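Local coordinates for phage-like element PBSX protein xkdM (Bacillus subtilis, PDB 2GUJ), which probably forms the tail tube of the phage-like particle PBSX, although its function has not been established directly, at residues Y107-D112 with V130-E135; L16-E21 with P84-Q89; Q6-G11 with E30-K35; T53-T58 with E135-P140. All blocks are in the same frame, centred on the assembly; numbering follows the deposited sequence.

Interaction 1 of 4, residues Y107-D112 with V130-E135; sequences YDVNFD and VPFTFE
Segments Tyr107-Asp112 and Val130-Glu135 run roughly antiparallel, their end-to-end directions 144° apart, and the closest CA atoms are those of Val109 and Phe134, 3.5 Å apart. Two hydrogen bonds, both donated by 130-135, hold this irregular seam. Glu135 N meets Tyr107 O at 2.9 Å, in the plane of that carbonyl, whereas Thr133 N approaches Asn110 O at 3.1 Å from above the carbonyl plane. Between them, Phe134 CA directs its hydrogen at Asp108 O.

Phe111 and Phe132 point the same way, side by side, with ring planes 71° apart. Here Phe111 applies its CD2 and CE2 atoms to the CB of Phe132, while Pro131 O sits at the edge of the Phe111 ring. Phe132 has CG between its backbone N and carbonyl carbon (chi1 73°), and its CD1 rests 4.0 Å from Val109 CB. On the more exposed side, Asp108 CB and Glu135 CB pack together; the like charges of their carboxylates may disfavour full ionisation of both.

Phe111 continues edge-to-face onto Phe86 of strand 86-92 and touches Ile116 of helix 113-117, while Phe132 packs on Ala61 of strand 57-63, so the seam bridges two parts of the curled sheet.

Interaction 2 of 4, residues L16-E21 with P84-Q89; sequences LFLDGE and PYFTLQ
An antiparallel strand pair, 16-18 with 86-89, forms this contact within the curled sheet of a phage tail tube type fold. The segment axes approach to 4.3 Å at 155°, and strand 14-18 leaves the pair through a type I' turn, Leu18 to Glu21, which makes a tight two-residue beta-hairpin with strand 21-33.

Backbone bonding centres on Phe17 and Thr87, a hydrogen-bonded pair. Phe17 N donates to Thr87 O at 2.8 Å, and Thr87 N returns a bond to Phe17 O at 3.2 Å; in both, the donor stands above the plane of the carbonyl it addresses. Thr87 O also receives the CA hydrogen of Leu16. Leu16 and Leu88 follow as a non-hydrogen-bonded pair, with CA atoms 3.9 Å apart. In the turn, Leu18 and Glu21 bind each other through both N-H groups.

Apolar packing lies on the face that carries Leu16 and Leu88. Leu16 has CG in the crowded position between backbone N and carbonyl carbon (chi1 79°), which lays its CD1 alongside Phe86, the two side chains pointing the same way. Beyond them, Leu18 reaches past Phe86 to Pro84. Helix 68-79 covers the Pro84 and Phe86 end, with Phe70 and Met74 against Phe86, and Met74 and Tyr77 against Pro84. On the other face are Phe17 and Thr87, both partly exposed.

The closest side-chain approach joins Leu16 CD1 to Phe86 CD2, 3.6 Å apart.

Interaction 3 of 4, residues Q6-G11 with E30-K35; sequences QNTISG and EANVEK
This contact is an antiparallel pairing of two strands, in which the short strand 9-11 near the N-terminus lies against the far end of the long strand 21-33. Ile9 and Ala31 form its hydrogen-bonded pair. Ala31 N sits 2.6 Å from Ile9 O, nearly on its C=O axis, though the bond is bent at the hydrogen (135°); the return bond from Ile9 N to Ala31 O is weak at 3.4 Å. Thr8 adds a second weak grip on Ala31 O: with OG1 anti to its backbone N (chi1 -173°), the hydroxyl reaches that carbonyl at 3.3 Å.

The next pair, Ser10 with Glu30, is non-hydrogen-bonded, as expected one step along an antiparallel ladder in the curled sheet of this tail tube family. Glu30, extended with CG anti to N, runs its methylenes past Ser10 CB and the Thr8 hydroxyl, and packs on Glu127 of the second subunit. Ser10 OG is hydrogen-bonded to Asp93 OD1.

On the buried face, Ile9 CG2 lies 3.5 Å from Ala31 CB and also touches the Ala31 carbonyl, while Ile9 packs on Phe137 of strand 136-138. Past the paired strands, Asn7 crosses Val33 at about a right angle. Its amide lies by Val33 CG2, and Met43 touches both residues.

Interaction 4 of 4, residues T53-T58 with E135-P140; sequences TGANGT and EDFDVP
Two side chains of strand 136-138 carry this contact: Asp136 turns its carboxylate to the carbonyls of the loop 53-56, and Phe137 offers its ring edge to Ala55. The touching parts of the two segments run 105° apart, so they cross rather than pair as strands, and the meeting is one of side chains and carbonyls.

Asp136 holds CG anti to its backbone N (chi1 -173°), which carries the carboxylate under the loop. OD2 lies 3.0 Å from Thr53 O and 3.3 Å from Gly54 O. The side chain of Thr53 crosses that of Asp136 at about a right angle, and its methyl CG2 also packs against OD2. All three oxygens are acceptors and cannot bond one another. OD2 is instead satisfied by a salt bridge from Arg46 NH2, which would favour a charged Asp136.

Ala55 points its methyl across at the partner strand. Its CB meets the Phe137 ring edge-on, near the ring plane, at CD2 (3.5 Å). Weak CA-H...O contacts supplement this packing: Asp136 CA turns its hydrogen toward Ala55 O at 3.2 Å, and Asn56 CA does likewise toward Glu135 O at 3.5 Å.

Helix 44-47 lies alongside, with Arg46 touching Ala55 and Phe137, and Met47 touching Phe137. Strand 103-109 lines 135-138 through Leu106 against Phe137 and Tyr107 against Asp136, and Gly57, where strand 57-63 begins, is bonded through its backbone to Phe134.

Overall arrangement
All four contacts reach one curled antiparallel sheet: interactions 2 and 3 pair neighbouring strands, whereas 1 and 4 join strands that are not neighbours in it. Along the chain, interaction 3 closes before interactions 1 and 4 open; interaction 2 closes before interaction 1 and alternates with both 3 and 4. The loop that interaction 4 closes contains interaction 1, and the two share Glu135. Interactions 2 and 3 are farthest apart, about 20 Å between centres. Interaction 1 touches interaction 2 through Val109 and Phe86, and interaction 3 through Phe134 and Ala31; Phe137 carries interaction 4 onto Ile9 and Val33. Sequence-distant strands thus close up, consistent with the barrel-like folds of phage tail tube proteins.

Interaction 1 of 4, residues Y107-D112 with V130-E135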
# COMPACT_ATOMS: atom_id res chain seq x y z
N TYR B 107 -18.00 -3.84 0.86
CA TYR B 107 -18.43 -4.92 1.72
C TYR B 107 -17.26 -5.61 2.35
O TYR B 107 -16.24 -5.86 1.72
CB TYR B 107 -19.26 -5.91 0.93
CG TYR B 107 -20.42 -5.24 0.25
CD1 TYR B 107 -21.05 -4.14 0.83
CD2 TYR B 107 -20.87 -5.67 -0.99
CE1 TYR B 107 -22.09 -3.49 0.20
CE2 TYR B 107 -21.91 -5.03 -1.64
CZ TYR B 107 -22.51 -3.93 -1.04
OH TYR B 107 -23.50 -3.25 -1.72
N ASP B 108 -17.42 -5.86 3.64
CA ASP B 108 -16.43 -6.52 4.45
C ASP B 108 -15.03 -5.95 4.49
O ASP B 108 -14.06 -6.70 4.48
CB ASP B 108 -16.39 -8.00 4.10
CG ASP B 108 -17.30 -8.81 4.99
OD1 ASP B 108 -18.43 -8.35 5.28
OD2 ASP B 108 -16.87 -9.90 5.40
N VAL B 109 -14.93 -4.62 4.52
CA VAL B 109 -13.63 -3.99 4.64
C VAL B 109 -13.21 -4.52 6.00
O VAL B 109 -14.07 -4.76 6.85
CB VAL B 109 -13.73 -2.44 4.71
CG1 VAL B 109 -15.18 -2.01 4.64
CG2 VAL B 109 -13.08 -1.93 6.00
N ASN B 110 -11.91 -4.69 6.24
CA ASN B 110 -11.48 -5.22 7.52
C ASN B 110 -10.04 -4.90 7.91
O ASN B 110 -9.11 -5.36 7.27
CB ASN B 110 -11.68 -6.73 7.50
CG ASN B 110 -10.94 -7.44 8.62
OD1 ASN B 110 -10.65 -6.86 9.66
ND2 ASN B 110 -10.65 -8.73 8.41
N PHE B 111 -9.87 -4.12 8.97
CA PHE B 111 -8.53 -3.76 9.45
C PHE B 111 -8.12 -4.65 10.61
O PHE B 111 -8.85 -5.55 11.02
CB PHE B 111 -8.46 -2.34 9.99
CG PHE B 111 -9.47 -1.42 9.41
CD1 PHE B 111 -10.81 -1.49 9.81
CD2 PHE B 111 -9.09 -0.47 8.47
CE1 PHE B 111 -11.75 -0.62 9.26
CE2 PHE B 111 -10.01 0.40 7.91
CZ PHE B 111 -11.35 0.34 8.31
N ASP B 112 -6.93 -4.38 11.14
CA ASP B 112 -6.42 -5.10 12.29
C ASP B 112 -6.87 -4.26 13.48
O ASP B 112 -6.56 -3.07 13.58
CB ASP B 112 -4.89 -5.20 12.22
CG ASP B 112 -4.28 -5.94 13.41
OD1 ASP B 112 -4.64 -7.12 13.67
OD2 ASP B 112 -3.43 -5.36 14.10
N VAL B 130 -4.43 3.70 7.40
CA VAL B 130 -4.57 2.34 7.84
C VAL B 130 -4.93 1.40 6.73
O VAL B 130 -5.74 1.73 5.87
CB VAL B 130 -5.61 2.23 8.93
CG1 VAL B 130 -5.45 0.90 9.63
CG2 VAL B 130 -5.45 3.39 9.88
N PRO B 131 -4.30 0.22 6.72
CA PRO B 131 -4.55 -0.81 5.70
C PRO B 131 -5.83 -1.54 6.03
O PRO B 131 -6.27 -1.51 7.18
CB PRO B 131 -3.33 -1.72 5.81
CG PRO B 131 -2.25 -0.79 6.39
CD PRO B 131 -3.04 -0.06 7.44
N PHE B 132 -6.45 -2.18 5.05
CA PHE B 132 -7.67 -2.91 5.32
C PHE B 132 -7.96 -3.77 4.12
O PHE B 132 -7.37 -3.55 3.07
CB PHE B 132 -8.83 -1.95 5.60
CG PHE B 132 -9.33 -1.22 4.39
CD1 PHE B 132 -10.04 -1.89 3.40
CD2 PHE B 132 -9.10 0.15 4.24
CE1 PHE B 132 -10.51 -1.23 2.28
CE2 PHE B 132 -9.57 0.82 3.11
CZ PHE B 132 -10.28 0.13 2.13
N THR B 133 -8.84 -4.74 4.24
CA THR B 133 -9.10 -5.57 3.08
C THR B 133 -10.55 -5.93 2.90
O THR B 133 -11.08 -6.82 3.57
CB THR B 133 -8.29 -6.88 3.10
OG1 THR B 133 -8.83 -7.76 4.09
CG2 THR B 133 -6.83 -6.60 3.41
N PHE B 134 -11.19 -5.23 1.98
CA PHE B 134 -12.60 -5.47 1.69
C PHE B 134 -12.72 -6.76 0.91
O PHE B 134 -11.74 -7.23 0.35
CB PHE B 134 -13.17 -4.32 0.87
CG PHE B 134 -12.50 -4.12 -0.45
CD1 PHE B 134 -11.22 -3.57 -0.53
CD2 PHE B 134 -13.15 -4.49 -1.62
CE1 PHE B 134 -10.61 -3.38 -1.75
CE2 PHE B 134 -12.55 -4.31 -2.84
CZ PHE B 134 -11.28 -3.75 -2.92
N GLU B 135 -13.91 -7.35 0.88
CA GLU B 135 -14.12 -8.60 0.16
C GLU B 135 -15.04 -8.38 -1.03
O GLU B 135 -15.34 -9.31 -1.77
CB GLU B 135 -14.73 -9.66 1.08
CG GLU B 135 -13.80 -10.78 1.45
CD GLU B 135 -12.48 -10.27 2.01
OE1 GLU B 135 -11.58 -9.95 1.19
OE2 GLU B 135 -12.35 -10.19 3.26

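Interaction 2 of 4, residues L16-E21 with P84-Q89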
# COMPACT_ATOMS: atom_id res chain seq x y z
N LEU B 16 -18.17 4.12 7.98
CA LEU B 16 -18.20 2.64 8.03
C LEU B 16 -19.12 2.17 9.16
O LEU B 16 -19.01 2.62 10.29
CB LEU B 16 -16.80 2.06 8.22
CG LEU B 16 -16.26 2.10 9.65
CD1 LEU B 16 -14.94 1.34 9.74
CD2 LEU B 16 -16.10 3.54 10.06
N PHE B 17 -20.03 1.25 8.84
CA PHE B 17 -21.00 0.78 9.82
C PHE B 17 -20.80 -0.65 10.30
O PHE B 17 -20.73 -1.57 9.49
CB PHE B 17 -22.42 0.92 9.23
CG PHE B 17 -22.74 2.31 8.73
CD1 PHE B 17 -21.92 2.95 7.81
CD2 PHE B 17 -23.88 2.97 9.17
CE1 PHE B 17 -22.22 4.23 7.34
CE2 PHE B 17 -24.18 4.24 8.71
CZ PHE B 17 -23.35 4.87 7.79
N LEU B 18 -20.70 -0.85 11.61
CA LEU B 18 -20.54 -2.20 12.12
C LEU B 18 -21.95 -2.66 12.42
O LEU B 18 -22.63 -2.14 13.30
CB LEU B 18 -19.68 -2.22 13.38
CG LEU B 18 -19.11 -3.60 13.74
CD1 LEU B 18 -17.99 -3.45 14.77
CD2 LEU B 18 -20.22 -4.48 14.27
N ASP B 19 -22.39 -3.64 11.64
CA ASP B 19 -23.73 -4.18 11.76
C ASP B 19 -24.81 -3.15 12.11
O ASP B 19 -25.81 -3.48 12.75
CB ASP B 19 -23.78 -5.33 12.75
CG ASP B 19 -24.89 -6.30 12.43
OD1 ASP B 19 -25.90 -5.84 11.84
OD2 ASP B 19 -24.77 -7.51 12.74
N GLY B 20 -24.64 -1.90 11.69
CA GLY B 20 -25.64 -0.88 11.97
C GLY B 20 -25.17 0.38 12.66
O GLY B 20 -25.74 1.46 12.47
N GLU B 21 -24.14 0.25 13.48
CA GLU B 21 -23.62 1.39 14.21
C GLU B 21 -22.53 2.11 13.42
O GLU B 21 -21.57 1.49 12.98
CB GLU B 21 -23.08 0.93 15.58
CG GLU B 21 -24.20 0.64 16.59
CD GLU B 21 -23.90 -0.52 17.54
OE1 GLU B 21 -22.86 -0.50 18.24
OE2 GLU B 21 -24.72 -1.47 17.58
N PRO B 84 -13.28 -7.67 13.21
CA PRO B 84 -14.66 -7.54 12.75
C PRO B 84 -14.76 -7.07 11.30
O PRO B 84 -13.80 -6.56 10.75
CB PRO B 84 -15.23 -6.51 13.72
CG PRO B 84 -14.08 -5.57 13.88
CD PRO B 84 -12.90 -6.52 14.05
N TYR B 85 -15.93 -7.26 10.71
CA TYR B 85 -16.17 -6.84 9.34
C TYR B 85 -17.04 -5.60 9.30
O TYR B 85 -18.25 -5.68 9.54
CB TYR B 85 -16.90 -7.92 8.55
CG TYR B 85 -16.06 -9.08 8.10
CD1 TYR B 85 -14.78 -8.89 7.59
CD2 TYR B 85 -16.57 -10.37 8.11
CE1 TYR B 85 -14.03 -9.96 7.10
CE2 TYR B 85 -15.83 -11.45 7.62
CZ TYR B 85 -14.56 -11.23 7.12
OH TYR B 85 -13.81 -12.29 6.67
N PHE B 86 -16.46 -4.46 8.99
CA PHE B 86 -17.24 -3.24 8.90
C PHE B 86 -17.61 -3.02 7.43
O PHE B 86 -17.00 -3.61 6.53
CB PHE B 86 -16.44 -2.03 9.40
CG PHE B 86 -15.36 -2.36 10.39
CD1 PHE B 86 -14.37 -3.28 10.07
CD2 PHE B 86 -15.31 -1.71 11.61
CE1 PHE B 86 -13.32 -3.55 10.96
CE2 PHE B 86 -14.26 -1.97 12.51
CZ PHE B 86 -13.27 -2.89 12.18
N THR B 87 -18.63 -2.20 7.19
CA THR B 87 -19.06 -1.90 5.84
C THR B 87 -18.80 -0.42 5.61
O THR B 87 -19.46 0.44 6.21
CB THR B 87 -20.55 -2.16 5.67
OG1 THR B 87 -20.75 -3.58 5.57
CG2 THR B 87 -21.11 -1.44 4.43
N LEU B 88 -17.83 -0.12 4.75
CA LEU B 88 -17.46 1.26 4.49
C LEU B 88 -18.26 1.87 3.34
O LEU B 88 -18.07 1.51 2.17
CB LEU B 88 -15.95 1.34 4.20
CG LEU B 88 -15.45 2.79 4.05
CD1 LEU B 88 -13.93 2.87 4.07
CD2 LEU B 88 -16.00 3.35 2.75
N GLN B 89 -19.13 2.82 3.67
CA GLN B 89 -19.96 3.43 2.63
C GLN B 89 -19.67 4.91 2.41
O GLN B 89 -20.20 5.77 3.11
CB GLN B 89 -21.44 3.22 2.97
CG GLN B 89 -22.35 3.44 1.80
CD GLN B 89 -23.77 3.03 2.08
OE1 GLN B 89 -24.66 3.18 1.24
NE2 GLN B 89 -24.00 2.50 3.28

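Interaction 3 of 4, residues Q6-G11 with E30-K35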
# COMPACT_ATOMS: atom_id res chain seq x y z
N GLN B 6 -3.70 1.26 -12.39
CA GLN B 6 -4.80 2.19 -12.57
C GLN B 6 -6.14 1.49 -12.31
O GLN B 6 -7.21 2.08 -12.46
CB GLN B 6 -4.81 2.77 -14.00
CG GLN B 6 -5.47 4.12 -14.10
CD GLN B 6 -4.77 5.17 -13.25
OE1 GLN B 6 -3.63 5.55 -13.54
NE2 GLN B 6 -5.45 5.65 -12.21
N ASN B 7 -6.06 0.22 -11.91
CA ASN B 7 -7.24 -0.58 -11.59
C ASN B 7 -7.66 -0.20 -10.17
O ASN B 7 -8.24 -1.00 -9.43
CB ASN B 7 -6.88 -2.07 -11.64
CG ASN B 7 -8.10 -2.97 -11.67
OD1 ASN B 7 -7.98 -4.19 -11.62
ND2 ASN B 7 -9.28 -2.37 -11.76
N THR B 8 -7.36 1.04 -9.81
CA THR B 8 -7.63 1.58 -8.49
C THR B 8 -9.09 2.04 -8.33
O THR B 8 -9.89 1.92 -9.25
CB THR B 8 -6.66 2.74 -8.23
OG1 THR B 8 -6.78 3.19 -6.88
CG2 THR B 8 -6.92 3.88 -9.19
N ILE B 9 -9.41 2.55 -7.14
CA ILE B 9 -10.75 3.02 -6.80
C ILE B 9 -10.65 3.78 -5.49
O ILE B 9 -10.09 3.27 -4.52
CB ILE B 9 -11.70 1.86 -6.52
CG1 ILE B 9 -13.04 2.39 -5.98
CG2 ILE B 9 -11.08 0.94 -5.49
CD1 ILE B 9 -14.03 1.32 -5.57
N SER B 10 -11.21 4.98 -5.44
CA SER B 10 -11.14 5.75 -4.22
C SER B 10 -12.31 6.71 -4.10
O SER B 10 -12.95 7.05 -5.10
CB SER B 10 -9.85 6.55 -4.19
OG SER B 10 -10.10 7.82 -4.74
N GLY B 11 -12.59 7.15 -2.88
CA GLY B 11 -13.68 8.07 -2.68
C GLY B 11 -13.53 8.98 -1.48
O GLY B 11 -12.96 8.60 -0.45
N GLU B 30 -8.69 4.82 -0.41
CA GLU B 30 -8.42 4.37 -1.78
C GLU B 30 -8.14 2.87 -1.79
O GLU B 30 -7.14 2.42 -1.23
CB GLU B 30 -7.22 5.12 -2.35
CG GLU B 30 -6.85 4.71 -3.78
CD GLU B 30 -5.51 5.30 -4.23
OE1 GLU B 30 -4.46 4.92 -3.65
OE2 GLU B 30 -5.50 6.14 -5.17
N ALA B 31 -9.01 2.11 -2.43
CA ALA B 31 -8.86 0.66 -2.49
C ALA B 31 -8.25 0.20 -3.79
O ALA B 31 -7.81 1.00 -4.59
CB ALA B 31 -10.21 -0.01 -2.27
N ASN B 32 -8.27 -1.11 -4.00
CA ASN B 32 -7.69 -1.73 -5.19
C ASN B 32 -8.28 -3.08 -5.58
O ASN B 32 -7.76 -4.11 -5.15
CB ASN B 32 -6.19 -1.94 -4.97
CG ASN B 32 -5.37 -0.72 -5.30
OD1 ASN B 32 -5.29 -0.32 -6.46
ND2 ASN B 32 -4.74 -0.13 -4.29
N VAL B 33 -9.33 -3.13 -6.40
CA VAL B 33 -9.84 -4.44 -6.78
C VAL B 33 -8.70 -5.31 -7.31
O VAL B 33 -7.98 -4.90 -8.21
CB VAL B 33 -10.93 -4.36 -7.86
CG1 VAL B 33 -12.28 -4.09 -7.22
CG2 VAL B 33 -10.59 -3.26 -8.85
N GLU B 34 -8.52 -6.49 -6.73
CA GLU B 34 -7.46 -7.38 -7.16
C GLU B 34 -7.81 -8.08 -8.46
O GLU B 34 -8.86 -8.70 -8.56
CB GLU B 34 -7.17 -8.44 -6.12
CG GLU B 34 -6.16 -9.47 -6.60
CD GLU B 34 -6.27 -10.77 -5.84
OE1 GLU B 34 -7.28 -11.49 -6.05
OE2 GLU B 34 -5.35 -11.07 -5.04
N LYS B 35 -6.90 -7.98 -9.42
CA LYS B 35 -7.04 -8.60 -10.74
C LYS B 35 -6.27 -9.91 -10.72
O LYS B 35 -5.10 -9.95 -11.11
CB LYS B 35 -6.45 -7.70 -11.82
CG LYS B 35 -6.22 -8.40 -13.17
CD LYS B 35 -5.22 -7.65 -14.05
CE LYS B 35 -4.98 -8.36 -15.39
NZ LYS B 35 -3.95 -7.67 -16.23

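Interaction 4 of 4, residues T53-T58 with E135-P140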
# COMPACT_ATOMS: atom_id res chain seq x y z
N THR B 53 -19.47 -12.39 -7.09
CA THR B 53 -19.48 -11.64 -5.84
C THR B 53 -18.03 -11.33 -5.47
O THR B 53 -17.73 -11.00 -4.32
CB THR B 53 -20.16 -12.46 -4.71
OG1 THR B 53 -21.41 -12.98 -5.18
CG2 THR B 53 -20.42 -11.58 -3.49
N GLY B 54 -17.15 -11.43 -6.45
CA GLY B 54 -15.74 -11.15 -6.22
C GLY B 54 -15.51 -9.71 -5.81
O GLY B 54 -16.08 -9.23 -4.82
N ALA B 55 -14.68 -9.01 -6.57
CA ALA B 55 -14.36 -7.62 -6.27
C ALA B 55 -13.66 -7.55 -4.92
O ALA B 55 -13.75 -6.56 -4.19
CB ALA B 55 -15.61 -6.77 -6.27
N ASN B 56 -12.99 -8.63 -4.57
CA ASN B 56 -12.24 -8.72 -3.32
C ASN B 56 -11.02 -7.88 -3.57
O ASN B 56 -10.62 -7.72 -4.72
CB ASN B 56 -11.76 -10.14 -3.15
CG ASN B 56 -10.88 -10.56 -4.30
OD1 ASN B 56 -9.77 -10.03 -4.49
ND2 ASN B 56 -11.37 -11.49 -5.10
N GLY B 57 -10.39 -7.38 -2.51
CA GLY B 57 -9.19 -6.60 -2.71
C GLY B 57 -8.53 -6.04 -1.46
O GLY B 57 -8.89 -6.38 -0.34
N THR B 58 -7.52 -5.20 -1.67
CA THR B 58 -6.83 -4.57 -0.56
C THR B 58 -6.98 -3.07 -0.69
O THR B 58 -7.59 -2.59 -1.63
CB THR B 58 -5.34 -4.89 -0.55
OG1 THR B 58 -5.16 -6.31 -0.59
CG2 THR B 58 -4.71 -4.35 0.74
N GLU B 135 -13.91 -7.35 0.88
CA GLU B 135 -14.12 -8.60 0.16
C GLU B 135 -15.04 -8.38 -1.03
O GLU B 135 -15.34 -9.31 -1.77
CB GLU B 135 -14.73 -9.66 1.08
CG GLU B 135 -13.80 -10.78 1.45
CD GLU B 135 -12.48 -10.27 2.01
OE1 GLU B 135 -11.58 -9.95 1.19
OE2 GLU B 135 -12.35 -10.19 3.26
N ASP B 136 -15.49 -7.15 -1.20
CA ASP B 136 -16.36 -6.81 -2.32
C ASP B 136 -16.63 -5.31 -2.29
O ASP B 136 -16.68 -4.71 -1.21
CB ASP B 136 -17.67 -7.59 -2.23
CG ASP B 136 -18.52 -7.39 -3.45
OD1 ASP B 136 -18.56 -6.25 -3.94
OD2 ASP B 136 -19.15 -8.35 -3.92
N PHE B 137 -16.80 -4.72 -3.46
CA PHE B 137 -17.04 -3.29 -3.58
C PHE B 137 -18.32 -3.07 -4.37
O PHE B 137 -18.82 -3.99 -5.00
CB PHE B 137 -15.85 -2.65 -4.28
CG PHE B 137 -16.07 -2.36 -5.72
CD1 PHE B 137 -16.55 -1.12 -6.11
CD2 PHE B 137 -15.77 -3.30 -6.70
CE1 PHE B 137 -16.72 -0.80 -7.45
CE2 PHE B 137 -15.93 -3.00 -8.04
CZ PHE B 137 -16.41 -1.74 -8.42
N ASP B 138 -18.84 -1.84 -4.37
CA ASP B 138 -20.10 -1.59 -5.05
C ASP B 138 -20.39 -0.09 -5.28
O ASP B 138 -19.91 0.76 -4.53
CB ASP B 138 -21.22 -2.20 -4.20
CG ASP B 138 -22.53 -2.31 -4.93
OD1 ASP B 138 -22.92 -1.35 -5.62
OD2 ASP B 138 -23.17 -3.38 -4.79
N VAL B 139 -21.18 0.23 -6.29
CA VAL B 139 -21.55 1.61 -6.58
C VAL B 139 -23.03 1.56 -6.88
O VAL B 139 -23.45 1.79 -8.01
CB VAL B 139 -20.79 2.13 -7.80
CG1 VAL B 139 -21.15 3.57 -8.06
CG2 VAL B 139 -19.29 1.96 -7.58
N PRO B 140 -23.85 1.29 -5.86
CA PRO B 140 -25.30 1.17 -5.88
C PRO B 140 -26.18 2.32 -6.34
O PRO B 140 -27.06 2.12 -7.17
CB PRO B 140 -25.62 0.78 -4.45
CG PRO B 140 -24.65 1.62 -3.70
CD PRO B 140 -23.37 1.37 -4.47